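Local coordinates for protein lectin 2 (Agrocybe aegerita, PDB 4TQJ) that recognises glycans that end in a non-reducing terminal N-acetylglucosamine, as a lectin built on a beta-propeller fold, at residues A[288-301]-A[340-353]. The protein carries 1 engineered substitution. Residues are numbered along the deposited sequence; the frame is centred on the assembly and turned at random.
Sequences ADLTGNGRGDVVGF and RFVVDLTGDGCADI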
loop_
_atom_site.group_PDB
_atom_site.type_symbol
_atom_site.label_atom_id
_atom_site.label_comp_id
_atom_site.label_asym_id
_atom_site.label_seq_id
_atom_site.Cartn_x
_atom_site.Cartn_y
_atom_site.Cartn_z
ATOM N N ALA A 288 -11.786 -19.057 2.024
ATOM C CA ALA A 288 -10.912 -18.044 1.438
ATOM C C ALA A 288 -10.738 -18.348 -0.038
ATOM O O ALA A 288 -10.921 -19.494 -0.456
ATOM C CB ALA A 288 -9.563 -18.035 2.141
ATOM N N ASP A 289 -10.393 -17.336 -0.836
ATOM C CA ASP A 289 -10.206 -17.562 -2.267
ATOM C C ASP A 289 -8.794 -18.048 -2.542
ATOM O O ASP A 289 -7.845 -17.264 -2.505
ATOM C CB ASP A 289 -10.498 -16.295 -3.090
ATOM C CG ASP A 289 -10.406 -16.549 -4.590
ATOM O OD1 ASP A 289 -10.102 -17.694 -4.975
ATOM O OD2 ASP A 289 -10.642 -15.618 -5.381
ATOM N N LEU A 290 -8.645 -19.344 -2.798
ATOM C CA LEU A 290 -7.311 -19.906 -2.976
ATOM C C LEU A 290 -6.904 -19.989 -4.442
ATOM O O LEU A 290 -5.821 -20.458 -4.744
ATOM C CB LEU A 290 -7.185 -21.285 -2.310
ATOM C CG LEU A 290 -6.677 -21.319 -0.864
ATOM C CD1 LEU A 290 -7.576 -20.517 0.088
ATOM C CD2 LEU A 290 -6.554 -22.766 -0.384
ATOM N N THR A 291 -7.761 -19.512 -5.345
ATOM C CA THR A 291 -7.451 -19.626 -6.764
ATOM C C THR A 291 -7.607 -18.342 -7.578
ATOM O O THR A 291 -7.431 -18.355 -8.791
ATOM C CB THR A 291 -8.272 -20.726 -7.416
ATOM O OG1 THR A 291 -9.659 -20.413 -7.276
ATOM C CG2 THR A 291 -7.963 -22.090 -6.751
ATOM N N GLY A 292 -7.924 -17.234 -6.918
ATOM C CA GLY A 292 -7.997 -15.959 -7.605
ATOM C C GLY A 292 -9.191 -15.806 -8.523
ATOM O O GLY A 292 -9.226 -14.894 -9.346
ATOM N N ASN A 293 -10.190 -16.668 -8.382
ATOM C CA ASN A 293 -11.382 -16.544 -9.221
ATOM C C ASN A 293 -12.567 -15.837 -8.572
ATOM O O ASN A 293 -13.633 -15.745 -9.174
ATOM C CB ASN A 293 -11.821 -17.900 -9.774
ATOM C CG ASN A 293 -12.248 -18.878 -8.686
ATOM O OD1 ASN A 293 -12.262 -18.550 -7.491
ATOM N ND2 ASN A 293 -12.612 -20.097 -9.105
ATOM N N GLY A 294 -12.388 -15.330 -7.356
ATOM C CA GLY A 294 -13.479 -14.644 -6.662
ATOM C C GLY A 294 -14.511 -15.587 -6.046
ATOM O O GLY A 294 -15.596 -15.165 -5.645
ATOM N N ARG A 295 -14.181 -16.874 -5.983
ATOM C CA ARG A 295 -15.074 -17.858 -5.364
ATOM C C ARG A 295 -14.430 -18.456 -4.118
ATOM O O ARG A 295 -13.258 -18.793 -4.130
ATOM C CB ARG A 295 -15.435 -18.981 -6.339
ATOM C CG ARG A 295 -16.534 -18.630 -7.319
ATOM C CD ARG A 295 -15.980 -17.931 -8.565
ATOM N NE ARG A 295 -16.944 -17.987 -9.660
ATOM C CZ ARG A 295 -16.789 -17.382 -10.833
ATOM N NH1 ARG A 295 -15.699 -16.657 -11.080
ATOM N NH2 ARG A 295 -17.727 -17.507 -11.763
ATOM N N GLY A 296 -15.202 -18.602 -3.048
ATOM C CA GLY A 296 -14.639 -19.121 -1.813
ATOM C C GLY A 296 -14.287 -20.600 -1.870
ATOM O O GLY A 296 -15.076 -21.421 -2.353
ATOM N N ASP A 297 -13.107 -20.932 -1.351
ATOM C CA ASP A 297 -12.657 -22.307 -1.207
ATOM C C ASP A 297 -12.623 -22.670 0.271
ATOM O O ASP A 297 -12.525 -21.790 1.131
ATOM C CB ASP A 297 -11.272 -22.467 -1.836
ATOM C CG ASP A 297 -11.259 -22.036 -3.274
ATOM O OD1 ASP A 297 -11.971 -22.682 -4.067
ATOM O OD2 ASP A 297 -10.577 -21.043 -3.607
ATOM N N VAL A 298 -12.743 -23.958 0.566
ATOM C CA VAL A 298 -12.745 -24.428 1.950
ATOM C C VAL A 298 -11.357 -24.851 2.395
ATOM O O VAL A 298 -10.715 -25.684 1.741
ATOM C CB VAL A 298 -13.737 -25.599 2.155
ATOM C CG1 VAL A 298 -13.761 -26.028 3.617
ATOM C CG2 VAL A 298 -15.142 -25.183 1.693
ATOM N N VAL A 299 -10.899 -24.264 3.504
ATOM C CA VAL A 299 -9.580 -24.544 4.054
ATOM C C VAL A 299 -9.683 -24.993 5.510
ATOM O O VAL A 299 -10.353 -24.353 6.320
ATOM C CB VAL A 299 -8.683 -23.291 4.058
ATOM C CG1 VAL A 299 -7.287 -23.664 4.558
ATOM C CG2 VAL A 299 -8.641 -22.641 2.673
ATOM N N GLY A 300 -9.006 -26.080 5.851
ATOM C CA GLY A 300 -9.080 -26.601 7.205
ATOM C C GLY A 300 -7.753 -27.092 7.746
ATOM O O GLY A 300 -7.053 -27.859 7.091
ATOM N N PHE A 301 -7.419 -26.660 8.957
ATOM C CA PHE A 301 -6.193 -27.081 9.621
ATOM C C PHE A 301 -6.518 -28.330 10.436
ATOM O O PHE A 301 -7.011 -28.246 11.561
ATOM C CB PHE A 301 -5.634 -25.955 10.497
ATOM C CG PHE A 301 -5.124 -24.769 9.700
ATOM C CD1 PHE A 301 -3.777 -24.654 9.383
ATOM C CD2 PHE A 301 -6.001 -23.792 9.234
ATOM C CE1 PHE A 301 -3.304 -23.573 8.616
ATOM C CE2 PHE A 301 -5.539 -22.706 8.473
ATOM C CZ PHE A 301 -4.187 -22.594 8.173
ATOM N N ARG A 340 -3.595 -18.784 13.458
ATOM C CA ARG A 340 -3.449 -19.083 12.037
ATOM C C ARG A 340 -4.389 -18.245 11.170
ATOM O O ARG A 340 -5.503 -17.919 11.585
ATOM C CB ARG A 340 -3.615 -20.584 11.774
ATOM C CG ARG A 340 -2.391 -21.402 12.232
ATOM C CD ARG A 340 -2.751 -22.856 12.497
ATOM N NE ARG A 340 -3.494 -22.993 13.750
ATOM C CZ ARG A 340 -3.942 -24.150 14.227
ATOM N NH1 ARG A 340 -3.721 -25.266 13.559
ATOM N NH2 ARG A 340 -4.610 -24.191 15.371
ATOM N N PHE A 341 -3.911 -17.889 9.979
ATOM C CA PHE A 341 -4.659 -17.045 9.058
ATOM C C PHE A 341 -4.547 -17.578 7.640
ATOM O O PHE A 341 -3.536 -18.180 7.253
ATOM C CB PHE A 341 -4.142 -15.599 9.075
ATOM C CG PHE A 341 -3.907 -15.039 10.458
ATOM C CD1 PHE A 341 -4.848 -14.228 11.057
ATOM C CD2 PHE A 341 -2.733 -15.322 11.152
ATOM C CE1 PHE A 341 -4.622 -13.695 12.332
ATOM C CE2 PHE A 341 -2.509 -14.801 12.422
ATOM C CZ PHE A 341 -3.453 -13.978 13.005
ATOM N N VAL A 342 -5.595 -17.345 6.869
ATOM C CA VAL A 342 -5.612 -17.684 5.455
ATOM C C VAL A 342 -5.950 -16.399 4.699
ATOM O O VAL A 342 -7.111 -15.985 4.642
ATOM C CB VAL A 342 -6.632 -18.792 5.151
ATOM C CG1 VAL A 342 -6.536 -19.216 3.688
ATOM C CG2 VAL A 342 -6.427 -19.998 6.106
ATOM N N VAL A 343 -4.916 -15.752 4.162
ATOM C CA VAL A 343 -5.043 -14.434 3.530
ATOM C C VAL A 343 -4.004 -14.258 2.424
ATOM O O VAL A 343 -2.952 -14.861 2.468
ATOM C CB VAL A 343 -4.854 -13.271 4.555
ATOM C CG1 VAL A 343 -5.994 -13.219 5.576
ATOM C CG2 VAL A 343 -3.508 -13.364 5.242
ATOM N N ASP A 344 -4.293 -13.410 1.446
ATOM C CA ASP A 344 -3.331 -13.125 0.394
ATOM C C ASP A 344 -2.245 -12.218 0.963
ATOM O O ASP A 344 -2.527 -11.130 1.474
ATOM C CB ASP A 344 -4.024 -12.453 -0.800
ATOM C CG ASP A 344 -3.150 -12.397 -2.038
ATOM O OD1 ASP A 344 -2.141 -13.140 -2.079
ATOM O OD2 ASP A 344 -3.480 -11.610 -2.973
ATOM N N LEU A 345 -1.007 -12.687 0.895
ATOM C CA LEU A 345 0.144 -11.897 1.311
ATOM C C LEU A 345 0.926 -11.376 0.108
ATOM O O LEU A 345 1.869 -10.587 0.272
ATOM C CB LEU A 345 1.081 -12.741 2.165
ATOM C CG LEU A 345 0.515 -13.261 3.473
ATOM C CD1 LEU A 345 1.464 -14.319 4.084
ATOM C CD2 LEU A 345 0.290 -12.092 4.410
ATOM N N THR A 346 0.546 -11.820 -1.093
ATOM C CA THR A 346 1.419 -11.648 -2.261
ATOM C C THR A 346 0.790 -10.998 -3.494
ATOM O O THR A 346 1.419 -10.950 -4.546
ATOM C CB THR A 346 2.009 -12.996 -2.717
ATOM O OG1 THR A 346 0.972 -13.779 -3.325
ATOM C CG2 THR A 346 2.602 -13.740 -1.546
ATOM N N GLY A 347 -0.451 -10.533 -3.380
ATOM C CA GLY A 347 -1.086 -9.795 -4.458
ATOM C C GLY A 347 -1.615 -10.567 -5.656
ATOM O O GLY A 347 -2.000 -9.952 -6.660
ATOM N N ASP A 348 -1.644 -11.897 -5.585
ATOM C CA ASP A 348 -2.150 -12.668 -6.711
ATOM C C ASP A 348 -3.607 -13.143 -6.529
ATOM O O ASP A 348 -4.124 -13.870 -7.362
ATOM C CB ASP A 348 -1.219 -13.845 -7.038
ATOM C CG ASP A 348 -1.301 -14.961 -6.005
ATOM O OD1 ASP A 348 -1.822 -14.709 -4.897
ATOM O OD2 ASP A 348 -0.838 -16.083 -6.299
ATOM N N GLY A 349 -4.268 -12.726 -5.449
ATOM C CA GLY A 349 -5.654 -13.130 -5.203
ATOM C C GLY A 349 -5.842 -14.580 -4.764
ATOM O O GLY A 349 -6.968 -15.074 -4.649
ATOM N N CYS A 350 -4.735 -15.269 -4.514
ATOM C CA CYS A 350 -4.788 -16.650 -4.047
ATOM C C CYS A 350 -4.247 -16.700 -2.624
ATOM O O CYS A 350 -3.087 -16.361 -2.385
ATOM C CB CYS A 350 -3.977 -17.556 -4.976
ATOM S SG CYS A 350 -4.507 -17.417 -6.691
ATOM N N ALA A 351 -5.097 -17.087 -1.675
ATOM C CA ALA A 351 -4.757 -16.905 -0.265
ATOM C C ALA A 351 -3.572 -17.741 0.181
ATOM O O ALA A 351 -3.428 -18.906 -0.190
ATOM C CB ALA A 351 -5.958 -17.132 0.639
ATOM N N ASP A 352 -2.726 -17.133 1.001
ATOM C CA ASP A 352 -1.570 -17.821 1.513
ATOM C C ASP A 352 -1.852 -18.198 2.956
ATOM O O ASP A 352 -2.911 -17.849 3.511
ATOM C CB ASP A 352 -0.342 -16.909 1.401
ATOM C CG ASP A 352 -0.203 -16.317 0.014
ATOM O OD1 ASP A 352 0.063 -17.100 -0.917
ATOM O OD2 ASP A 352 -0.399 -15.090 -0.168
ATOM N N ILE A 353 -0.912 -18.908 3.567
ATOM C CA ILE A 353 -1.107 -19.367 4.929
ATOM C C ILE A 353 0.015 -18.869 5.808
ATOM O O ILE A 353 1.192 -19.048 5.487
ATOM C CB ILE A 353 -1.214 -20.905 4.996
ATOM C CG1 ILE A 353 -2.612 -21.348 4.546
ATOM C CG2 ILE A 353 -0.906 -21.402 6.408
ATOM C CD1 ILE A 353 -2.675 -22.766 4.023
HETATM O O HOH W 1 -9.056 -13.310 -4.889
HETATM O O HOH W 2 -4.936 -27.818 13.762
#
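Arg340 lays its aliphatic chain over one face of the Phe301 ring. Its CD sits 4.1 Å from the ring centroid of Phe301, a CH-pi contact. The chain bends at chi3 (-74°), and NH1 thus comes beside Phe301 CB. That NH1 donates to the carbonyl of Phe327 and to a water that lies close to Phe301 O. Val342 splits its two methyls. CG1 packs on Ala288 CB at 3.6 Å and also meets Leu290 CD1, while CG2 reaches CE2 at the edge of the Phe301 ring. Asp344 OD1 accepts from Thr346 N in an Asx turn, as Asp289 OD1 does from Thr291 N. Gly349 O approaches the turn of Gly292, whose CA lies 3.3 Å away as a CH donor. A water lies within hydrogen-bonding distance of both Gly349 O and Asp289 OD2. Cys350 has SG beside its own backbone N (chi1 -55°), and this sulfur rests 3.4 Å from Gly292 N. Ala351 N donates to Asp289 O over 2.9 Å, a direct backbone bond between the two turns. Ala351 CB packs against both Ala288 CB and Leu290 CD1. Ile353 closes the row, with CG2 at the Phe301 ring edge, 3.9 Å from CZ. The contact joins strands 285-288 and 297-301 and their Asp-rich turn to strands 339-343 and 352-356 and theirs in the next four-stranded antiparallel blade, as in a beta-propeller with FG-GAP-like repeats.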